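Local coordinates for dihydrofolate reductase (Enterococcus faecalis, PDB 4M7U), which probably catalyses the NADPH-dependent reduction of 7,8-dihydrofolate to tetrahydrofolate, a key step in folate metabolism and in making DNA precursors, at residues F38-T43 / P64-I69; A12-D17 / V109-L114. All coordinates share one frame; numbering follows the deposited sequence.

Interaction 1 (F38-T43 / P64-I69); sequences FFKEKT and PNRTTI
The last turn of helix 33-43 meets the loop leading into strand 67-71 here, and the join is made by one arginine: R66 reaches over to T43 and K40 and presents its guanidinium group edge-on. The straighter bond runs from R66 NE to T43 OG1, 3.0 Å long with an N-H...O angle of 167°, and the oxygen lies almost exactly in the guanidinium plane. Along the same edge R66 NH2 approaches the backbone, giving a weak hydrogen bond of 3.2 Å to K40 O. That same nitrogen also rests 3.2 Å from K40 CB, at the root of a lysine chain that crosses the arginine at about a right angle. The arginine has to bend to get there: the chain turns about its CB-CG bond (chi2 141°), and CG itself lies 3.2 Å from T43 O. The threonine hydroxyl sits between its own backbone N and carbonyl carbon (chi1 59°), which turns it back along the helix: OG1 donates to F39 O at 3.0 Å, well tilted from the carbonyl plane. The methyl CG2 is left to lie over a face of the F39 ring, near its rim. Behind the contact, T43 and F39 pack on L48 of strand 47-51, and R66 also touches I44. T43 OG1 therefore works as a relay, its proton committed to F39 O and its oxygen receiving R66 NE, which fixes the hydroxyl's rotation. K40 NZ leads off from the contact and ends 6.1 Å from R66 NH2, which keeps the two positive charges apart. A positive group set against the carbonyl-rich C-terminal end of a helix is probably favoured electrostatically, and it ties helix 33-43 to the entry of strand 67-71.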
loop_
_atom_site.group_PDB
_atom_site.type_symbol
_atom_site.label_atom_id
_atom_site.label_comp_id
_atom_site.label_asym_id
_atom_site.label_seq_id
_atom_site.Cartn_x
_atom_site.Cartn_y
_atom_site.Cartn_z
ATOM N N PHE A 38 4.461 0.884 12.030
ATOM C CA PHE A 38 3.269 0.059 11.812
ATOM C C PHE A 38 3.323 -0.615 10.427
ATOM O O PHE A 38 3.003 -1.793 10.268
ATOM C CB PHE A 38 2.005 0.914 11.927
ATOM C CG PHE A 38 0.733 0.173 11.598
ATOM C CD1 PHE A 38 0.109 -0.625 12.550
ATOM C CD2 PHE A 38 0.151 0.287 10.347
ATOM C CE1 PHE A 38 -1.061 -1.306 12.250
ATOM C CE2 PHE A 38 -1.032 -0.393 10.043
ATOM C CZ PHE A 38 -1.636 -1.185 10.991
ATOM N N PHE A 39 3.744 0.157 9.434
ATOM C CA PHE A 39 3.822 -0.303 8.056
ATOM C C PHE A 39 4.819 -1.454 7.942
ATOM O O PHE A 39 4.567 -2.464 7.262
ATOM C CB PHE A 39 4.245 0.870 7.168
ATOM C CG PHE A 39 4.454 0.505 5.721
ATOM C CD1 PHE A 39 3.397 0.545 4.823
ATOM C CD2 PHE A 39 5.708 0.144 5.257
ATOM C CE1 PHE A 39 3.585 0.226 3.495
ATOM C CE2 PHE A 39 5.900 -0.189 3.924
ATOM C CZ PHE A 39 4.839 -0.143 3.044
ATOM N N LYS A 40 5.960 -1.312 8.600
ATOM C CA LYS A 40 6.949 -2.379 8.535
ATOM C C LYS A 40 6.435 -3.656 9.191
ATOM O O LYS A 40 6.713 -4.755 8.711
ATOM C CB LYS A 40 8.295 -1.933 9.114
ATOM C CG LYS A 40 9.029 -0.953 8.202
ATOM C CD LYS A 40 10.430 -0.645 8.714
ATOM C CE LYS A 40 10.964 0.667 8.149
ATOM N NZ LYS A 40 12.278 1.016 8.766
ATOM N N GLU A 41 5.665 -3.509 10.264
ATOM C CA GLU A 41 5.088 -4.658 10.953
ATOM C C GLU A 41 4.153 -5.439 10.031
ATOM O O GLU A 41 4.131 -6.668 10.043
ATOM C CB GLU A 41 4.323 -4.196 12.191
ATOM C CG GLU A 41 3.428 -5.264 12.811
ATOM C CD GLU A 41 4.108 -6.003 13.955
ATOM O OE1 GLU A 41 4.692 -5.328 14.837
ATOM O OE2 GLU A 41 4.053 -7.255 13.974
ATOM N N LYS A 42 3.396 -4.712 9.214
ATOM C CA LYS A 42 2.404 -5.318 8.329
ATOM C C LYS A 42 3.012 -5.930 7.065
ATOM O O LYS A 42 2.423 -6.824 6.455
ATOM C CB LYS A 42 1.341 -4.282 7.941
ATOM C CG LYS A 42 0.332 -3.942 9.037
ATOM C CD LYS A 42 -0.718 -5.056 9.176
ATOM C CE LYS A 42 -1.896 -4.607 10.054
ATOM N NZ LYS A 42 -1.983 -5.291 11.381
ATOM N N THR A 43 4.186 -5.449 6.663
ATOM C CA THR A 43 4.801 -5.939 5.431
ATOM C C THR A 43 5.960 -6.925 5.652
ATOM O O THR A 43 6.293 -7.693 4.746
ATOM C CB THR A 43 5.261 -4.780 4.518
ATOM O OG1 THR A 43 6.205 -3.963 5.220
ATOM C CG2 THR A 43 4.059 -3.918 4.088
ATOM N N PRO A 64 14.420 -4.572 3.404
ATOM C CA PRO A 64 14.934 -5.913 3.725
ATOM C C PRO A 64 13.860 -6.844 4.298
ATOM O O PRO A 64 12.819 -6.367 4.763
ATOM C CB PRO A 64 16.010 -5.636 4.787
ATOM C CG PRO A 64 15.711 -4.253 5.306
ATOM C CD PRO A 64 15.114 -3.507 4.149
ATOM N N ASN A 65 14.113 -8.151 4.248
ATOM C CA ASN A 65 13.224 -9.151 4.833
ATOM C C ASN A 65 11.752 -9.121 4.373
ATOM O O ASN A 65 10.863 -9.571 5.102
ATOM C CB ASN A 65 13.310 -9.085 6.361
ATOM C CG ASN A 65 14.740 -9.193 6.864
ATOM O OD1 ASN A 65 15.331 -10.271 6.837
ATOM N ND2 ASN A 65 15.303 -8.074 7.323
ATOM N N ARG A 66 11.512 -8.580 3.178
ATOM C CA ARG A 66 10.234 -8.696 2.462
ATOM C C ARG A 66 10.551 -8.969 1.001
ATOM O O ARG A 66 11.644 -8.648 0.536
ATOM C CB ARG A 66 9.471 -7.370 2.473
ATOM C CG ARG A 66 9.231 -6.796 3.809
ATOM C CD ARG A 66 9.387 -5.302 3.787
ATOM N NE ARG A 66 9.083 -4.783 5.114
ATOM C CZ ARG A 66 9.956 -4.733 6.114
ATOM N NH1 ARG A 66 11.203 -5.147 5.937
ATOM N NH2 ARG A 66 9.580 -4.260 7.294
ATOM N N THR A 67 9.591 -9.512 0.266
ATOM C CA THR A 67 9.695 -9.523 -1.185
ATOM C C THR A 67 8.936 -8.303 -1.701
ATOM O O THR A 67 7.769 -8.108 -1.350
ATOM C CB THR A 67 9.068 -10.801 -1.791
ATOM O OG1 THR A 67 9.804 -11.952 -1.356
ATOM C CG2 THR A 67 9.090 -10.744 -3.324
ATOM N N THR A 68 9.592 -7.474 -2.510
ATOM C CA THR A 68 8.911 -6.366 -3.179
ATOM C C THR A 68 8.667 -6.689 -4.655
ATOM O O THR A 68 9.572 -7.181 -5.347
ATOM C CB THR A 68 9.719 -5.073 -3.084
ATOM O OG1 THR A 68 9.919 -4.731 -1.703
ATOM C CG2 THR A 68 8.990 -3.916 -3.800
ATOM N N ILE A 69 7.450 -6.433 -5.137
ATOM C CA ILE A 69 7.172 -6.500 -6.579
ATOM C C ILE A 69 6.966 -5.085 -7.157
ATOM O O ILE A 69 6.164 -4.308 -6.630
ATOM C CB ILE A 69 5.915 -7.351 -6.888
ATOM C CG1 ILE A 69 6.101 -8.805 -6.425
ATOM C CG2 ILE A 69 5.600 -7.314 -8.374
ATOM C CD1 ILE A 69 4.788 -9.591 -6.341
#

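Interaction 2 (A12-D17 / V109-L114); sequences AIWAQD and VVFKEL. With NAP (NADP nicotinamide-adenine-dinucleotide phosphate), chain B.
F111 drives its ring from helix 108-114 onto strand 9-17, and the far end of the ring does most of the touching. CZ lies 3.5 Å from W14 CB, and the ring edge meets the strand backbone, with F111 CZ 3.7 Å from I13 O. On the other flank, F111 CE1 reaches A12 CB at 4.2 Å. The F111 ring and the five-membered ring of W14 are inclined by 54°, with centroids 5.3 Å apart. The indole is steadied by a nearly linear, in-plane bond from W14 NE1 to a lone pair of Q16 OE1 (2.8 Å, 175°), and F136 stacks on it while also meeting F111. Around the helix from F111, the cofactor takes over: V109 N donates to phosphate oxygen O1N of NADP at 3.0 Å, V110 N more weakly to O1A at 3.4 Å, and E113 OE2 accepts from adenine N6A at 2.9 Å. Helix 108-114 is the connection of a beta-alpha-beta crossover from strand 101-104 to strand 120-126, packed across strand 9-17, which runs between those two parallel strands.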
loop_
_atom_site.group_PDB
_atom_site.type_symbol
_atom_site.label_atom_id
_atom_site.label_comp_id
_atom_site.label_asym_id
_atom_site.label_seq_id
_atom_site.Cartn_x
_atom_site.Cartn_y
_atom_site.Cartn_z
ATOM N N ALA A 12 -4.518 -3.699 1.198
ATOM C CA ALA A 12 -3.964 -2.411 0.785
ATOM C C ALA A 12 -3.646 -1.598 2.045
ATOM O O ALA A 12 -4.464 -1.522 2.976
ATOM C CB ALA A 12 -4.934 -1.664 -0.119
ATOM N N ILE A 13 -2.450 -1.016 2.092
ATOM C CA ILE A 13 -2.044 -0.209 3.241
ATOM C C ILE A 13 -1.508 1.147 2.792
ATOM O O ILE A 13 -0.716 1.235 1.850
ATOM C CB ILE A 13 -0.991 -0.926 4.110
ATOM C CG1 ILE A 13 -0.689 -0.099 5.365
ATOM C CG2 ILE A 13 0.287 -1.118 3.336
ATOM C CD1 ILE A 13 0.101 -0.852 6.407
ATOM N N TRP A 14 -1.953 2.214 3.443
ATOM C CA TRP A 14 -1.463 3.533 3.077
ATOM C C TRP A 14 -1.724 4.528 4.180
ATOM O O TRP A 14 -2.537 4.273 5.079
ATOM C CB TRP A 14 -2.071 4.016 1.744
ATOM C CG TRP A 14 -3.488 4.506 1.820
ATOM C CD1 TRP A 14 -3.910 5.808 1.911
ATOM C CD2 TRP A 14 -4.676 3.691 1.819
ATOM N NE1 TRP A 14 -5.288 5.848 1.965
ATOM C CE2 TRP A 14 -5.775 4.573 1.916
ATOM C CE3 TRP A 14 -4.905 2.313 1.736
ATOM C CZ2 TRP A 14 -7.101 4.102 1.921
ATOM C CZ3 TRP A 14 -6.212 1.849 1.751
ATOM C CH2 TRP A 14 -7.299 2.747 1.843
ATOM N N ALA A 15 -1.002 5.645 4.115
ATOM C CA ALA A 15 -1.290 6.799 4.950
ATOM C C ALA A 15 -1.702 7.931 4.024
ATOM O O ALA A 15 -1.136 8.093 2.932
ATOM C CB ALA A 15 -0.075 7.199 5.764
ATOM N N GLN A 16 -2.696 8.705 4.448
ATOM C CA GLN A 16 -3.105 9.901 3.715
ATOM C C GLN A 16 -3.458 11.022 4.690
ATOM O O GLN A 16 -3.743 10.753 5.874
ATOM C CB GLN A 16 -4.319 9.591 2.833
ATOM C CG GLN A 16 -5.575 9.284 3.635
ATOM C CD GLN A 16 -6.789 9.102 2.766
ATOM O OE1 GLN A 16 -6.908 8.109 2.039
ATOM N NE2 GLN A 16 -7.708 10.064 2.830
ATOM N N ASP A 17 -3.468 12.262 4.182
ATOM C CA ASP A 17 -3.872 13.430 4.971
ATOM C C ASP A 17 -5.377 13.686 4.798
ATOM O O ASP A 17 -6.049 12.938 4.089
ATOM C CB ASP A 17 -3.005 14.665 4.640
ATOM C CG ASP A 17 -3.435 15.398 3.372
ATOM O OD1 ASP A 17 -4.325 14.900 2.614
ATOM O OD2 ASP A 17 -2.855 16.495 3.121
ATOM N N VAL A 109 -2.518 4.789 -9.080
ATOM C CA VAL A 109 -2.945 3.862 -10.144
ATOM C C VAL A 109 -3.057 2.422 -9.638
ATOM O O VAL A 109 -4.044 1.719 -9.914
ATOM C CB VAL A 109 -1.979 3.867 -11.345
ATOM C CG1 VAL A 109 -2.388 2.802 -12.352
ATOM C CG2 VAL A 109 -1.972 5.235 -12.010
ATOM N N VAL A 110 -2.044 1.988 -8.894
ATOM C CA VAL A 110 -2.041 0.648 -8.333
ATOM C C VAL A 110 -3.215 0.423 -7.389
ATOM O O VAL A 110 -3.890 -0.606 -7.471
ATOM C CB VAL A 110 -0.700 0.346 -7.646
ATOM C CG1 VAL A 110 -0.689 -1.062 -7.075
ATOM C CG2 VAL A 110 0.410 0.462 -8.658
ATOM N N PHE A 111 -3.476 1.387 -6.504
ATOM C CA PHE A 111 -4.618 1.277 -5.567
ATOM C C PHE A 111 -5.968 1.130 -6.290
ATOM O O PHE A 111 -6.764 0.235 -5.986
ATOM C CB PHE A 111 -4.674 2.503 -4.652
ATOM C CG PHE A 111 -3.674 2.479 -3.527
ATOM C CD1 PHE A 111 -3.429 1.315 -2.808
ATOM C CD2 PHE A 111 -3.002 3.636 -3.165
ATOM C CE1 PHE A 111 -2.506 1.310 -1.749
ATOM C CE2 PHE A 111 -2.089 3.642 -2.116
ATOM C CZ PHE A 111 -1.838 2.470 -1.411
ATOM N N LYS A 112 -6.220 2.014 -7.250
ATOM C CA LYS A 112 -7.465 1.993 -8.020
ATOM C C LYS A 112 -7.687 0.661 -8.760
ATOM O O LYS A 112 -8.814 0.190 -8.862
ATOM C CB LYS A 112 -7.468 3.150 -9.017
ATOM C CG LYS A 112 -8.825 3.490 -9.615
ATOM C CD LYS A 112 -8.654 4.484 -10.762
ATOM C CE LYS A 112 -9.632 5.642 -10.648
ATOM N NZ LYS A 112 -11.037 5.166 -10.692
ATOM N N GLU A 113 -6.612 0.055 -9.267
ATOM C CA GLU A 113 -6.725 -1.208 -10.004
ATOM C C GLU A 113 -6.871 -2.409 -9.120
ATOM O O GLU A 113 -7.502 -3.388 -9.505
ATOM C CB GLU A 113 -5.446 -1.488 -10.784
ATOM C CG GLU A 113 -5.090 -0.500 -11.803
ATOM C CD GLU A 113 -3.727 -0.807 -12.348
ATOM O OE1 GLU A 113 -2.795 -1.025 -11.526
ATOM O OE2 GLU A 113 -3.607 -0.866 -13.590
ATOM N N LEU A 114 -6.225 -2.368 -7.961
ATOM C CA LEU A 114 -6.051 -3.587 -7.174
ATOM C C LEU A 114 -6.915 -3.625 -5.923
ATOM O O LEU A 114 -7.165 -4.700 -5.371
ATOM C CB LEU A 114 -4.565 -3.807 -6.848
ATOM C CG LEU A 114 -3.833 -4.464 -8.035
ATOM C CD1 LEU A 114 -2.325 -4.352 -7.908
ATOM C CD2 LEU A 114 -4.237 -5.929 -8.114
HETATM P PA NAP B . 2.133 4.649 -9.115
HETATM O O1A NAP B . 0.729 3.988 -8.953
HETATM O O2A NAP B . 3.030 4.383 -7.921
HETATM O O5B NAP B . 2.852 4.037 -10.364
HETATM C C5B NAP B . 2.262 4.126 -11.628
HETATM C C4B NAP B . 2.967 3.249 -12.614
HETATM O O4B NAP B . 3.024 1.797 -12.254
HETATM C C3B NAP B . 2.674 3.328 -14.093
HETATM O O3B NAP B . 2.960 4.465 -14.818
HETATM C C2B NAP B . 3.197 2.029 -14.579
HETATM O O2B NAP B . 4.537 1.907 -14.888
HETATM C C1B NAP B . 2.571 1.155 -13.514
HETATM N N9A NAP B . 1.450 0.267 -13.489
HETATM C C8A NAP B . 0.344 0.472 -12.773
HETATM N N7A NAP B . -0.594 -0.532 -13.151
HETATM C C5A NAP B . -0.009 -1.320 -14.144
HETATM C C6A NAP B . -0.490 -2.427 -14.856
HETATM N N6A NAP B . -1.815 -2.925 -14.595
HETATM N N1A NAP B . 0.304 -2.993 -15.761
HETATM C C2A NAP B . 1.570 -2.521 -16.000
HETATM N N3A NAP B . 2.049 -1.419 -15.294
HETATM C C4A NAP B . 1.242 -0.852 -14.384
HETATM O O3 NAP B . 2.023 6.202 -9.389
HETATM P PN NAP B . 0.823 7.139 -8.944
HETATM O O1N NAP B . -0.448 6.802 -9.786
HETATM O O2N NAP B . 0.500 7.012 -7.471
HETATM O O5D NAP B . 1.348 8.611 -9.202
HETATM C C5D NAP B . 2.739 8.812 -9.125
HETATM C C4D NAP B . 3.345 9.922 -9.965
HETATM O O4D NAP B . 2.479 10.705 -10.877
HETATM C C3D NAP B . 4.344 10.904 -9.353
HETATM O O3D NAP B . 5.615 10.874 -9.735
HETATM C C2D NAP B . 3.659 12.241 -9.421
HETATM O O2D NAP B . 4.377 13.417 -9.358
HETATM C C1D NAP B . 2.588 12.116 -10.485
HETATM N N1N NAP B . 1.457 12.993 -10.662
HETATM C C2N NAP B . 1.492 14.414 -10.967
HETATM C C3N NAP B . 0.191 15.178 -11.244
HETATM C C7N NAP B . 0.289 16.337 -12.169
HETATM O O7N NAP B . 1.028 16.244 -13.140
HETATM N N7N NAP B . -0.114 17.630 -11.719
HETATM C C4N NAP B . -1.179 14.566 -10.859
HETATM C C5N NAP B . -1.085 13.138 -10.255
HETATM C C6N NAP B . 0.275 12.449 -10.036
HETATM P P2B NAP B . 4.989 2.287 -16.344
HETATM O O1X NAP B . 4.643 3.788 -16.616
HETATM O O2X NAP B . 6.537 2.110 -16.421
HETATM O O3X NAP B . 4.264 1.399 -17.328
#

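In the fold
Strand 9-17 joins the two contacts. While A12 and W14 face helix 108-114 in interaction 2, I13 points the other way and packs against the helix of interaction 1: I13 CG2 lies 3.6 Å from F39 CE1, and I13 CD1 lies 3.8 Å from F38 CE2. The centres of the contacts are about 16 Å apart, and both segments of interaction 1 fall in the sequence between 17 and 109. Only interaction 2 holds residues that bind NADP; in interaction 1 the T43 side chain stays about 11 Å from that of T54, a cofactor-binding residue. The central sheet is thus flanked by one helix on the cofactor and another tied down by R66.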